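Local coordinates for COPII coat assembly protein SEC16 (Saccharomyces cerevisiae, PDB 3MZK) that takes part in initiating COPII coat assembly for transport vesicles leaving the endoplasmic reticulum, in selecting their cargo, and in autophagy, at residues Trp103-Met108 and Lys117-Leu122; Glu279-Phe284 and Phe301-Val306; Ser354-Lys359 and Asp380-Ser385. One frame throughout, in Å; residues are numbered along the deposited sequence.

Contact 1: Trp103-Met108 and Lys117-Leu122; sequences WQLLEM and KNISKL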
ATOM      1  N   TRP B 103     -16.643 -20.134 -24.391  1.00 56.67           N
ATOM      2  CA  TRP B 103     -15.759 -20.633 -25.433  1.00 63.26           C
ATOM      3  C   TRP B 103     -14.728 -19.570 -25.804  1.00 66.92           C
ATOM      4  O   TRP B 103     -13.519 -19.793 -25.718  1.00 64.87           O
ATOM      5  CB  TRP B 103     -16.565 -21.010 -26.677  1.00 70.09           C
ATOM      6  CG  TRP B 103     -17.164 -22.379 -26.638  1.00 78.69           C
ATOM      7  CD1 TRP B 103     -18.492 -22.697 -26.646  1.00 75.24           C
ATOM      8  CD2 TRP B 103     -16.455 -23.622 -26.594  1.00 77.26           C
ATOM      9  NE1 TRP B 103     -18.652 -24.061 -26.610  1.00 68.86           N
ATOM     10  CE2 TRP B 103     -17.417 -24.651 -26.576  1.00 63.85           C
ATOM     11  CE3 TRP B 103     -15.100 -23.962 -26.567  1.00 78.21           C
ATOM     12  CZ2 TRP B 103     -17.066 -25.997 -26.532  1.00 55.01           C
ATOM     13  CZ3 TRP B 103     -14.755 -25.301 -26.524  1.00 79.46           C
ATOM     14  CH2 TRP B 103     -15.734 -26.302 -26.509  1.00 69.27           C
ATOM     15  N   GLN B 104     -15.225 -18.407 -26.207  1.00 62.34           N
ATOM     16  CA  GLN B 104     -14.383 -17.342 -26.727  1.00 69.25           C
ATOM     17  C   GLN B 104     -13.523 -16.696 -25.648  1.00 75.46           C
ATOM     18  O   GLN B 104     -12.412 -16.232 -25.922  1.00 80.54           O
ATOM     19  CB  GLN B 104     -15.243 -16.296 -27.436  1.00 69.77           C
ATOM     20  CG  GLN B 104     -15.863 -16.812 -28.725  1.00 70.58           C
ATOM     21  CD  GLN B 104     -16.995 -15.943 -29.228  1.00 72.33           C
ATOM     22  OE1 GLN B 104     -17.739 -15.351 -28.447  1.00 87.80           O
ATOM     23  NE2 GLN B 104     -17.131 -15.866 -30.544  1.00 69.79           N
ATOM     24  N   LEU B 105     -14.038 -16.663 -24.424  1.00 65.09           N
ATOM     25  CA  LEU B 105     -13.287 -16.114 -23.305  1.00 58.29           C
ATOM     26  C   LEU B 105     -12.044 -16.953 -23.041  1.00 59.97           C
ATOM     27  O   LEU B 105     -10.938 -16.420 -22.918  1.00 43.97           O
ATOM     28  CB  LEU B 105     -14.158 -16.062 -22.057  1.00 57.76           C
ATOM     29  CG  LEU B 105     -13.440 -15.636 -20.778  1.00 59.90           C
ATOM     30  CD1 LEU B 105     -12.786 -14.284 -20.971  1.00 51.52           C
ATOM     31  CD2 LEU B 105     -14.407 -15.608 -19.599  1.00 54.42           C
ATOM     32  N   LEU B 106     -12.232 -18.267 -22.963  1.00 57.71           N
ATOM     33  CA  LEU B 106     -11.120 -19.188 -22.757  1.00 58.11           C
ATOM     34  C   LEU B 106     -10.113 -19.132 -23.905  1.00 67.27           C
ATOM     35  O   LEU B 106      -8.907 -19.272 -23.693  1.00 68.99           O
ATOM     36  CB  LEU B 106     -11.634 -20.613 -22.559  1.00 56.68           C
ATOM     37  CG  LEU B 106     -12.250 -20.898 -21.185  1.00 58.95           C
ATOM     38  CD1 LEU B 106     -12.924 -22.256 -21.166  1.00 68.30           C
ATOM     39  CD2 LEU B 106     -11.191 -20.813 -20.095  1.00 58.07           C
ATOM     40  N   GLU B 107     -10.609 -18.921 -25.120  1.00 71.12           N
ATOM     41  CA  GLU B 107      -9.732 -18.802 -26.278  1.00 72.92           C
ATOM     42  C   GLU B 107      -8.814 -17.587 -26.141  1.00 67.81           C
ATOM     43  O   GLU B 107      -7.609 -17.688 -26.353  1.00 64.57           O
ATOM     44  CB  GLU B 107     -10.542 -18.715 -27.570  1.00 70.69           C
ATOM     45  CG  GLU B 107      -9.698 -18.854 -28.823  1.00 81.91           C
ATOM     46  CD  GLU B 107     -10.494 -18.621 -30.092  1.00 86.97           C
ATOM     47  OE1 GLU B 107     -11.509 -17.894 -30.036  1.00 81.94           O
ATOM     48  OE2 GLU B 107     -10.101 -19.169 -31.146  1.00 84.81           O
ATOM     49  N   MET B 108      -9.385 -16.442 -25.777  1.00 62.93           N
ATOM     50  CA  MET B 108      -8.592 -15.236 -25.543  1.00 70.08           C
ATOM     51  C   MET B 108      -7.482 -15.486 -24.533  1.00 77.42           C
ATOM     52  O   MET B 108      -6.308 -15.240 -24.812  1.00 84.21           O
ATOM     53  CB  MET B 108      -9.466 -14.094 -25.022  1.00 66.10           C
ATOM     54  CG  MET B 108     -10.442 -13.519 -26.017  1.00 66.82           C
ATOM     55  SD  MET B 108     -11.282 -12.097 -25.299  1.00 71.73           S
ATOM     56  CE  MET B 108      -9.875 -11.128 -24.777  1.00117.61           C
ATOM     57  N   LYS B 117     -10.477  -4.447 -22.730  1.00 71.67           N
ATOM     58  CA  LYS B 117     -11.303  -3.915 -23.803  1.00 78.35           C
ATOM     59  C   LYS B 117     -11.909  -5.076 -24.580  1.00 81.94           C
ATOM     60  O   LYS B 117     -13.122  -5.136 -24.795  1.00 79.80           O
ATOM     61  CB  LYS B 117     -10.478  -3.025 -24.734  1.00 75.04           C
ATOM     62  N   ASN B 118     -11.055  -6.007 -24.988  1.00 76.71           N
ATOM     63  CA  ASN B 118     -11.498  -7.155 -25.766  1.00 82.75           C
ATOM     64  C   ASN B 118     -12.516  -8.005 -25.017  1.00 82.17           C
ATOM     65  O   ASN B 118     -13.538  -8.402 -25.576  1.00 84.59           O
ATOM     66  CB  ASN B 118     -10.300  -8.008 -26.173  1.00 91.57           C
ATOM     67  CG  ASN B 118      -9.168  -7.180 -26.737  1.00100.03           C
ATOM     68  OD1 ASN B 118      -8.014  -7.330 -26.335  1.00103.32           O
ATOM     69  ND2 ASN B 118      -9.493  -6.288 -27.671  1.00 88.75           N
ATOM     70  N   ILE B 119     -12.233  -8.282 -23.747  1.00 68.30           N
ATOM     71  CA  ILE B 119     -13.149  -9.061 -22.927  1.00 71.71           C
ATOM     72  C   ILE B 119     -14.472  -8.322 -22.760  1.00 74.17           C
ATOM     73  O   ILE B 119     -15.544  -8.927 -22.817  1.00 65.79           O
ATOM     74  CB  ILE B 119     -12.561  -9.365 -21.536  1.00 60.97           C
ATOM     75  CG1 ILE B 119     -11.334 -10.268 -21.653  1.00 52.43           C
ATOM     76  CG2 ILE B 119     -13.605 -10.026 -20.662  1.00 45.03           C
ATOM     77  CD1 ILE B 119     -10.624 -10.486 -20.341  1.00 49.31           C
ATOM     78  N   SER B 120     -14.390  -7.010 -22.556  1.00 63.96           N
ATOM     79  CA  SER B 120     -15.581  -6.186 -22.416  1.00 61.96           C
ATOM     80  C   SER B 120     -16.465  -6.285 -23.655  1.00 64.45           C
ATOM     81  O   SER B 120     -17.673  -6.490 -23.548  1.00 65.13           O
ATOM     82  CB  SER B 120     -15.197  -4.727 -22.153  1.00 75.64           C
ATOM     83  OG  SER B 120     -16.344  -3.895 -22.096  1.00 84.84           O
ATOM     84  N   LYS B 121     -15.856  -6.143 -24.827  1.00 66.89           N
ATOM     85  CA  LYS B 121     -16.596  -6.158 -26.090  1.00 75.75           C
ATOM     86  C   LYS B 121     -17.194  -7.527 -26.375  1.00 67.74           C
ATOM     87  O   LYS B 121     -18.209  -7.641 -27.058  1.00 74.82           O
ATOM     88  CB  LYS B 121     -15.698  -5.728 -27.253  1.00 76.42           C
ATOM     89  N   LEU B 122     -16.552  -8.565 -25.854  1.00 62.76           N
ATOM     90  CA  LEU B 122     -17.055  -9.924 -26.008  1.00 56.68           C
ATOM     91  C   LEU B 122     -18.365 -10.100 -25.248  1.00 54.51           C
ATOM     92  O   LEU B 122     -19.328 -10.627 -25.792  1.00 59.04           O
ATOM     93  CB  LEU B 122     -16.018 -10.935 -25.529  1.00 54.97           C
ATOM     94  CG  LEU B 122     -16.450 -12.398 -25.521  1.00 62.90           C
ATOM     95  CD1 LEU B 122     -16.876 -12.844 -26.910  1.00 62.75           C
ATOM     96  CD2 LEU B 122     -15.324 -13.269 -24.998  1.00 64.80           C
TER

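Contact 2: Glu279-Phe284 and Phe301-Val306; sequences EFLIEF and FIIGNV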
ATOM      1  N   GLU B 279     -13.104  -8.022  -6.295  1.00 61.19           N
ATOM      2  CA  GLU B 279     -14.210  -8.193  -5.352  1.00 49.90           C
ATOM      3  C   GLU B 279     -15.538  -8.233  -6.096  1.00 61.53           C
ATOM      4  O   GLU B 279     -16.370  -9.106  -5.858  1.00 67.97           O
ATOM      5  CB  GLU B 279     -14.263  -7.067  -4.325  1.00 52.61           C
ATOM      6  CG  GLU B 279     -13.010  -6.865  -3.496  1.00 94.68           C
ATOM      7  CD  GLU B 279     -13.134  -5.671  -2.560  1.00117.61           C
ATOM      8  OE1 GLU B 279     -14.222  -5.497  -1.970  1.00123.98           O
ATOM      9  OE2 GLU B 279     -12.158  -4.899  -2.429  1.00120.69           O
ATOM     10  N   PHE B 280     -15.730  -7.276  -6.997  1.00 60.00           N
ATOM     11  CA  PHE B 280     -16.971  -7.182  -7.755  1.00 57.85           C
ATOM     12  C   PHE B 280     -17.283  -8.452  -8.541  1.00 60.50           C
ATOM     13  O   PHE B 280     -18.432  -8.887  -8.604  1.00 59.84           O
ATOM     14  CB  PHE B 280     -16.936  -5.989  -8.709  1.00 52.04           C
ATOM     15  CG  PHE B 280     -17.947  -6.074  -9.803  1.00 57.90           C
ATOM     16  CD1 PHE B 280     -19.281  -5.822  -9.551  1.00 63.47           C
ATOM     17  CD2 PHE B 280     -17.572  -6.432 -11.082  1.00 65.42           C
ATOM     18  CE1 PHE B 280     -20.219  -5.914 -10.558  1.00 57.29           C
ATOM     19  CE2 PHE B 280     -18.506  -6.527 -12.090  1.00 53.15           C
ATOM     20  CZ  PHE B 280     -19.829  -6.267 -11.825  1.00 42.80           C
ATOM     21  N   LEU B 281     -16.263  -9.040  -9.153  1.00 54.42           N
ATOM     22  CA  LEU B 281     -16.468 -10.221  -9.978  1.00 45.53           C
ATOM     23  C   LEU B 281     -16.904 -11.418  -9.140  1.00 56.09           C
ATOM     24  O   LEU B 281     -17.826 -12.148  -9.506  1.00 61.30           O
ATOM     25  CB  LEU B 281     -15.206 -10.553 -10.775  1.00 46.54           C
ATOM     26  CG  LEU B 281     -14.896  -9.607 -11.939  1.00 46.03           C
ATOM     27  CD1 LEU B 281     -13.625 -10.018 -12.655  1.00 49.60           C
ATOM     28  CD2 LEU B 281     -16.058  -9.581 -12.898  1.00 38.97           C
ATOM     29  N   ILE B 282     -16.246 -11.614  -8.006  1.00 51.56           N
ATOM     30  CA  ILE B 282     -16.591 -12.713  -7.124  1.00 46.70           C
ATOM     31  C   ILE B 282     -17.939 -12.482  -6.436  1.00 59.00           C
ATOM     32  O   ILE B 282     -18.815 -13.343  -6.478  1.00 53.78           O
ATOM     33  CB  ILE B 282     -15.487 -12.954  -6.105  1.00 50.78           C
ATOM     34  CG1 ILE B 282     -14.178 -13.249  -6.841  1.00 48.89           C
ATOM     35  CG2 ILE B 282     -15.862 -14.093  -5.180  1.00 62.25           C
ATOM     36  CD1 ILE B 282     -12.984 -13.396  -5.930  1.00 43.52           C
ATOM     37  N   GLU B 283     -18.114 -11.320  -5.820  1.00 63.29           N
ATOM     38  CA  GLU B 283     -19.390 -10.981  -5.190  1.00 63.89           C
ATOM     39  C   GLU B 283     -20.571 -11.148  -6.142  1.00 67.69           C
ATOM     40  O   GLU B 283     -21.622 -11.663  -5.762  1.00 72.43           O
ATOM     41  CB  GLU B 283     -19.356  -9.552  -4.658  1.00 64.70           C
ATOM     42  CG  GLU B 283     -18.573  -9.411  -3.375  1.00 77.09           C
ATOM     43  CD  GLU B 283     -19.184 -10.215  -2.255  1.00 89.23           C
ATOM     44  OE1 GLU B 283     -20.412 -10.103  -2.053  1.00 94.35           O
ATOM     45  OE2 GLU B 283     -18.446 -10.968  -1.586  1.00103.76           O
ATOM     46  N   PHE B 284     -20.388 -10.705  -7.380  1.00 53.67           N
ATOM     47  CA  PHE B 284     -21.443 -10.753  -8.381  1.00 57.63           C
ATOM     48  C   PHE B 284     -21.592 -12.170  -8.942  1.00 57.58           C
ATOM     49  O   PHE B 284     -22.689 -12.592  -9.314  1.00 55.38           O
ATOM     50  CB  PHE B 284     -21.144  -9.760  -9.509  1.00 56.62           C
ATOM     51  CG  PHE B 284     -22.313  -9.494 -10.411  1.00 59.85           C
ATOM     52  CD1 PHE B 284     -22.117  -9.061 -11.708  1.00 66.18           C
ATOM     53  CD2 PHE B 284     -23.608  -9.661  -9.957  1.00 61.03           C
ATOM     54  CE1 PHE B 284     -23.191  -8.811 -12.543  1.00 67.26           C
ATOM     55  CE2 PHE B 284     -24.682  -9.415 -10.784  1.00 60.08           C
ATOM     56  CZ  PHE B 284     -24.473  -8.987 -12.078  1.00 65.08           C
ATOM     57  N   PHE B 301     -16.061 -15.790 -12.720  1.00 49.13           N
ATOM     58  CA  PHE B 301     -14.965 -16.459 -12.015  1.00 53.72           C
ATOM     59  C   PHE B 301     -13.762 -16.671 -12.926  1.00 53.43           C
ATOM     60  O   PHE B 301     -12.613 -16.515 -12.501  1.00 52.74           O
ATOM     61  CB  PHE B 301     -15.422 -17.804 -11.433  1.00 52.47           C
ATOM     62  CG  PHE B 301     -16.441 -17.680 -10.337  1.00 53.84           C
ATOM     63  CD1 PHE B 301     -16.492 -16.544  -9.542  1.00 50.92           C
ATOM     64  CD2 PHE B 301     -17.355 -18.698 -10.106  1.00 48.24           C
ATOM     65  CE1 PHE B 301     -17.436 -16.429  -8.526  1.00 58.44           C
ATOM     66  CE2 PHE B 301     -18.304 -18.588  -9.091  1.00 47.89           C
ATOM     67  CZ  PHE B 301     -18.343 -17.453  -8.299  1.00 51.84           C
ATOM     68  N   ILE B 302     -14.038 -17.032 -14.176  1.00 37.49           N
ATOM     69  CA  ILE B 302     -12.996 -17.192 -15.186  1.00 48.38           C
ATOM     70  C   ILE B 302     -12.242 -15.881 -15.422  1.00 56.39           C
ATOM     71  O   ILE B 302     -11.006 -15.840 -15.383  1.00 48.12           O
ATOM     72  CB  ILE B 302     -13.592 -17.678 -16.515  1.00 58.42           C
ATOM     73  CG1 ILE B 302     -14.095 -19.115 -16.369  1.00 55.18           C
ATOM     74  CG2 ILE B 302     -12.564 -17.589 -17.626  1.00 51.47           C
ATOM     75  CD1 ILE B 302     -15.042 -19.556 -17.472  1.00 48.26           C
ATOM     76  N   ILE B 303     -12.988 -14.809 -15.667  1.00 55.37           N
ATOM     77  CA  ILE B 303     -12.382 -13.498 -15.856  1.00 47.59           C
ATOM     78  C   ILE B 303     -11.554 -13.116 -14.639  1.00 52.78           C
ATOM     79  O   ILE B 303     -10.479 -12.535 -14.767  1.00 50.32           O
ATOM     80  CB  ILE B 303     -13.443 -12.415 -16.096  1.00 38.87           C
ATOM     81  CG1 ILE B 303     -14.257 -12.733 -17.348  1.00 39.55           C
ATOM     82  CG2 ILE B 303     -12.790 -11.054 -16.233  1.00 45.31           C
ATOM     83  CD1 ILE B 303     -15.443 -11.819 -17.538  1.00 38.15           C
ATOM     84  N   GLY B 304     -12.060 -13.450 -13.456  1.00 53.98           N
ATOM     85  CA  GLY B 304     -11.386 -13.116 -12.216  1.00 49.14           C
ATOM     86  C   GLY B 304     -10.232 -14.043 -11.903  1.00 54.38           C
ATOM     87  O   GLY B 304      -9.540 -13.869 -10.904  1.00 64.53           O
ATOM     88  N   ASN B 305     -10.020 -15.027 -12.769  1.00 63.05           N
ATOM     89  CA  ASN B 305      -9.005 -16.054 -12.549  1.00 61.74           C
ATOM     90  C   ASN B 305      -9.150 -16.790 -11.222  1.00 61.07           C
ATOM     91  O   ASN B 305      -8.155 -17.137 -10.586  1.00 62.77           O
ATOM     92  CB  ASN B 305      -7.596 -15.477 -12.674  1.00 48.21           C
ATOM     93  CG  ASN B 305      -7.025 -15.653 -14.061  1.00 67.20           C
ATOM     94  OD1 ASN B 305      -7.757 -15.633 -15.049  1.00 73.85           O
ATOM     95  ND2 ASN B 305      -5.715 -15.850 -14.145  1.00 77.70           N
ATOM     96  N   VAL B 306     -10.390 -17.029 -10.810  1.00 45.89           N
ATOM     97  CA  VAL B 306     -10.638 -17.754  -9.573  1.00 46.37           C
ATOM     98  C   VAL B 306     -10.274 -19.223  -9.750  1.00 48.55           C
ATOM     99  O   VAL B 306     -10.638 -19.843 -10.744  1.00 48.32           O
ATOM    100  CB  VAL B 306     -12.107 -17.640  -9.145  1.00 48.45           C
ATOM    101  CG1 VAL B 306     -12.386 -18.555  -7.965  1.00 44.74           C
ATOM    102  CG2 VAL B 306     -12.456 -16.193  -8.818  1.00 29.32           C
TER

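Contact 3: Ser354-Lys359 and Asp380-Ser385; sequences SILPQK and DYLSSS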
ATOM      1  N   SER B 354      -9.190 -30.773  -7.615  1.00 46.49           N
ATOM      2  CA  SER B 354     -10.637 -30.940  -7.584  1.00 54.34           C
ATOM      3  C   SER B 354     -11.207 -31.496  -8.889  1.00 56.72           C
ATOM      4  O   SER B 354     -12.324 -32.010  -8.905  1.00 60.19           O
ATOM      5  CB  SER B 354     -11.327 -29.621  -7.229  1.00 61.47           C
ATOM      6  OG  SER B 354     -11.095 -28.647  -8.227  1.00 78.71           O
ATOM      7  N   ILE B 355     -10.447 -31.399  -9.976  1.00 40.16           N
ATOM      8  CA  ILE B 355     -10.941 -31.853 -11.270  1.00 46.74           C
ATOM      9  C   ILE B 355     -10.324 -33.171 -11.747  1.00 55.92           C
ATOM     10  O   ILE B 355     -10.670 -33.667 -12.820  1.00 66.75           O
ATOM     11  CB  ILE B 355     -10.773 -30.784 -12.378  1.00 41.38           C
ATOM     12  CG1 ILE B 355      -9.311 -30.669 -12.804  1.00 42.52           C
ATOM     13  CG2 ILE B 355     -11.329 -29.451 -11.922  1.00 57.12           C
ATOM     14  CD1 ILE B 355      -9.132 -30.025 -14.150  1.00 38.52           C
ATOM     15  N   LEU B 356      -9.419 -33.741 -10.959  1.00 46.33           N
ATOM     16  CA  LEU B 356      -8.843 -35.041 -11.302  1.00 46.24           C
ATOM     17  C   LEU B 356      -9.918 -36.107 -11.533  1.00 52.11           C
ATOM     18  O   LEU B 356      -9.853 -36.860 -12.506  1.00 52.19           O
ATOM     19  CB  LEU B 356      -7.842 -35.498 -10.241  1.00 45.25           C
ATOM     20  CG  LEU B 356      -6.461 -34.846 -10.353  1.00 52.05           C
ATOM     21  CD1 LEU B 356      -5.664 -34.989  -9.063  1.00 47.38           C
ATOM     22  CD2 LEU B 356      -5.704 -35.435 -11.532  1.00 47.08           C
ATOM     23  N   PRO B 357     -10.914 -36.181 -10.637  1.00 49.69           N
ATOM     24  CA  PRO B 357     -12.023 -37.102 -10.886  1.00 47.76           C
ATOM     25  C   PRO B 357     -12.632 -36.884 -12.265  1.00 54.14           C
ATOM     26  O   PRO B 357     -12.916 -37.856 -12.959  1.00 56.03           O
ATOM     27  CB  PRO B 357     -13.024 -36.724  -9.800  1.00 39.21           C
ATOM     28  CG  PRO B 357     -12.170 -36.260  -8.687  1.00 32.43           C
ATOM     29  CD  PRO B 357     -11.038 -35.525  -9.325  1.00 36.03           C
ATOM     30  N   GLN B 358     -12.814 -35.628 -12.660  1.00 56.32           N
ATOM     31  CA  GLN B 358     -13.430 -35.326 -13.947  1.00 43.02           C
ATOM     32  C   GLN B 358     -12.561 -35.819 -15.093  1.00 51.18           C
ATOM     33  O   GLN B 358     -13.078 -36.249 -16.117  1.00 56.18           O
ATOM     34  CB  GLN B 358     -13.699 -33.829 -14.092  1.00 33.22           C
ATOM     35  CG  GLN B 358     -14.582 -33.470 -15.277  1.00 34.81           C
ATOM     36  CD  GLN B 358     -14.806 -31.967 -15.410  1.00 45.21           C
ATOM     37  OE1 GLN B 358     -15.937 -31.506 -15.573  1.00 45.14           O
ATOM     38  NE2 GLN B 358     -13.722 -31.201 -15.350  1.00 33.20           N
ATOM     39  N   LYS B 359     -11.243 -35.760 -14.919  1.00 45.36           N
ATOM     40  CA  LYS B 359     -10.314 -36.244 -15.938  1.00 43.68           C
ATOM     41  C   LYS B 359     -10.418 -37.757 -16.130  1.00 51.46           C
ATOM     42  O   LYS B 359     -10.376 -38.254 -17.258  1.00 39.71           O
ATOM     43  CB  LYS B 359      -8.877 -35.867 -15.586  1.00 42.49           C
ATOM     44  CG  LYS B 359      -8.589 -34.383 -15.655  1.00 54.54           C
ATOM     45  CD  LYS B 359      -7.102 -34.122 -15.522  1.00 53.21           C
ATOM     46  CE  LYS B 359      -6.798 -32.644 -15.448  1.00 60.36           C
ATOM     47  NZ  LYS B 359      -5.358 -32.422 -15.150  1.00 78.57           N
ATOM     48  N   ASP B 380      -2.356 -42.912 -18.519  1.00 72.40           N
ATOM     49  CA  ASP B 380      -0.917 -42.822 -18.301  1.00 79.54           C
ATOM     50  C   ASP B 380      -0.521 -41.485 -17.678  1.00 70.04           C
ATOM     51  O   ASP B 380       0.137 -41.445 -16.634  1.00 63.17           O
ATOM     52  CB  ASP B 380      -0.160 -43.054 -19.607  1.00 88.65           C
ATOM     53  CG  ASP B 380      -0.048 -44.526 -19.959  1.00 99.23           C
ATOM     54  OD1 ASP B 380      -0.677 -45.361 -19.273  1.00 99.07           O
ATOM     55  OD2 ASP B 380       0.667 -44.852 -20.928  1.00 97.89           O
ATOM     56  N   TYR B 381      -0.925 -40.393 -18.319  1.00 55.26           N
ATOM     57  CA  TYR B 381      -0.637 -39.071 -17.789  1.00 58.62           C
ATOM     58  C   TYR B 381      -1.184 -38.922 -16.377  1.00 62.11           C
ATOM     59  O   TYR B 381      -0.514 -38.382 -15.495  1.00 71.83           O
ATOM     60  CB  TYR B 381      -1.221 -37.983 -18.690  1.00 57.23           C
ATOM     61  CG  TYR B 381      -1.217 -36.612 -18.052  1.00 61.91           C
ATOM     62  CD1 TYR B 381      -0.044 -35.871 -17.950  1.00 62.40           C
ATOM     63  CD2 TYR B 381      -2.386 -36.059 -17.548  1.00 57.64           C
ATOM     64  CE1 TYR B 381      -0.040 -34.618 -17.363  1.00 61.96           C
ATOM     65  CE2 TYR B 381      -2.393 -34.807 -16.959  1.00 56.31           C
ATOM     66  CZ  TYR B 381      -1.218 -34.093 -16.869  1.00 75.24           C
ATOM     67  OH  TYR B 381      -1.223 -32.844 -16.286  1.00 87.23           O
ATOM     68  N   LEU B 382      -2.405 -39.407 -16.169  1.00 51.85           N
ATOM     69  CA  LEU B 382      -3.065 -39.264 -14.879  1.00 53.73           C
ATOM     70  C   LEU B 382      -2.357 -40.066 -13.800  1.00 68.47           C
ATOM     71  O   LEU B 382      -2.371 -39.688 -12.632  1.00 65.48           O
ATOM     72  CB  LEU B 382      -4.533 -39.671 -14.977  1.00 57.17           C
ATOM     73  CG  LEU B 382      -5.425 -38.698 -15.751  1.00 60.86           C
ATOM     74  CD1 LEU B 382      -6.808 -39.288 -15.988  1.00 50.97           C
ATOM     75  CD2 LEU B 382      -5.519 -37.369 -15.015  1.00 54.60           C
ATOM     76  N   SER B 383      -1.730 -41.170 -14.197  1.00 74.91           N
ATOM     77  CA  SER B 383      -0.968 -41.983 -13.258  1.00 78.34           C
ATOM     78  C   SER B 383       0.130 -41.157 -12.605  1.00 73.79           C
ATOM     79  O   SER B 383       0.190 -41.040 -11.383  1.00 76.80           O
ATOM     80  CB  SER B 383      -0.377 -43.213 -13.950  1.00 87.24           C
ATOM     81  OG  SER B 383      -1.378 -44.185 -14.204  1.00 90.14           O
ATOM     82  N   SER B 384       0.996 -40.575 -13.424  1.00 76.28           N
ATOM     83  CA  SER B 384       2.070 -39.735 -12.908  1.00 88.22           C
ATOM     84  C   SER B 384       1.488 -38.569 -12.121  1.00 73.61           C
ATOM     85  O   SER B 384       2.036 -38.153 -11.100  1.00 71.13           O
ATOM     86  CB  SER B 384       2.937 -39.212 -14.051  1.00100.81           C
ATOM     87  OG  SER B 384       2.165 -38.440 -14.954  1.00101.13           O
ATOM     88  N   SER B 385       0.368 -38.053 -12.608  1.00 60.80           N
ATOM     89  CA  SER B 385      -0.319 -36.953 -11.955  1.00 63.87           C
ATOM     90  C   SER B 385      -0.736 -37.324 -10.527  1.00 73.31           C
ATOM     91  O   SER B 385      -0.566 -36.534  -9.599  1.00 71.77           O
ATOM     92  CB  SER B 385      -1.537 -36.541 -12.785  1.00 67.82           C
ATOM     93  OG  SER B 385      -2.018 -35.266 -12.411  1.00 66.96           O
TER

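Contact 1: Trp103-Met108 and Lys117-Leu122
Leu122 sets CD2 over the Leu105 backbone of helix 101-111 and CD1 against the side chain of Gln104, and one turn further along Met108 answers by pushing its own methyl against Asn118 and Ile119. The helix segments run antiparallel at 171° with their axes 10.7 Å apart. That spacing is bridged by side chains, with no hydrogen bond across.

The tight part has two centres. At the first, the CG of Leu122 is anti to its backbone N (chi1 175°), and the branch beyond it brings CD2 to 3.7 Å from Leu105 N and 4.2 Å from Leu105 CB. At the second, the Met108 chain is bent at its last torsion (chi3 53°), which sets CE 3.6 Å from Ile119 CG1 and also against Asn118 CB. Met108 SD lies between the two, 4.2 Å from Leu122 CD2. Deeper in, Leu105 CD1 reaches Ile119 CG1 at 4.3 Å, and both residues also pack on Ile303 of helix 294-303.

The other side is looser and more polar. CB and the amide end of Gln104 both lie against Leu122 CD1, CB at 3.9 Å, without a hydrogen bond, and Asn118, exposed to solvent, contributes only CB while its OD1 makes a weak hydrogen bond to Asn115 N.

An alanine in place of Leu122 would probably open a gap opposite the Leu105 backbone and leave Met108 SD and Gln104 CB without their leucine methyl partners.

Mostly methyls and a thioether against aliphatic carbon make up the contact, which implies that the two helices of this Sec16 mid-region pair are held by hydrophobic burial and shape rather than by directional polar bonds.

Contact 2: Glu279-Phe284 and Phe301-Val306
The C-terminal cap of helix 294-303, a Schellman motif, is what Leu281 and Ile282 of helix 275-290 pack against. Its two bonds run back into the last turn, Val306 N to Phe301 O at 2.8 Å and Asn305 N to Ile302 O at 2.9 Å, while Asn305 takes the positive phi of 55°.

Leu281 faces the end of the helix. Its CD1 sits 3.8 Å from Ile303 CG2, the two side chains crossing at about a right angle, and the same methyl lies 3.8 Å from Gly304 CA. Ile282 meets the residue just past the cap: its CG1 is 3.9 Å from Val306 CG2. The CB of Phe301 points away from helix 275-290, yet the ring comes nearer, and CE1 lies 4.0 Å from Ile282 O, which stands at the ring edge near the ring plane.

Val256 of helix 252-261 covers Leu281 from outside the pair, and Phe321 meets the Phe301 ring. Two successive helices joined by a short turn, with the second one's capped end packed back on the first, make a helical hairpin of the kind that builds the ACE1 helical fold of Sec16.

Contact 3: Ser354-Lys359 and Asp380-Ser385
Lys359 and Leu382 bring helices 356-368 and 372-387 nearest each other here, with their CA atoms 7.9 Å apart where the first turn of one helix, entered from a 3-10 segment, meets the middle of the other.

Leu382 is the central piece. Its CD2 lies against the aliphatic stem of Lys359, 3.7 Å from CB and 3.6 Å from CD, and its CD1 rests 3.9 Å from Lys359 O. The lysine chain is extended beyond CG (CD anti to CA, chi2 -170°), and it crosses the leucine at a slant. Its NZ ends at the edge of the Tyr381 ring, near the ring plane and 4.2 Å from CE2. The charge itself is paired in a salt bridge with Glu340 of helix 330-344, so the ring is only a neighbour of the ammonium group.

Leu356 and Leu382 run alongside each other with opposite headings, their CD2 atoms 4.0 Å apart, and the same Leu356 methyl touches Ser385 OG at 3.8 Å. Behind this face, Tyr381 O accepts both Ser385 N and the hydroxyl of Ser384, whose OG is 2.7 Å away.

Helix 394-409 closes the apolar side, with Leu399 on Leu356 and Leu403 on Leu382; helix 330-344 takes the lysine end, and Pro357 packs both on Leu399 and on an apolar side chain of a chain of another protein in the assembly.

The three contacts follow one another along the chain, each closing before the next opens. Contacts 1 and 2 are neighbours, with centres 15 Å apart: the buried face of helix 101-111 packs onto helix 294-303, where Ile302 and Ile303 meet Leu105. This joins the Sec16 mid-region to the Sec23-binding region, so the two sequence-family regions pack directly on each other, consistent with a shared core. Contact 3 stands apart, its centre 28 Å from that of contact 1 and 26 Å from that of contact 2, although helix 330-344 touches residues of all three. Together they show a continuous, mostly helical central domain of Sec16.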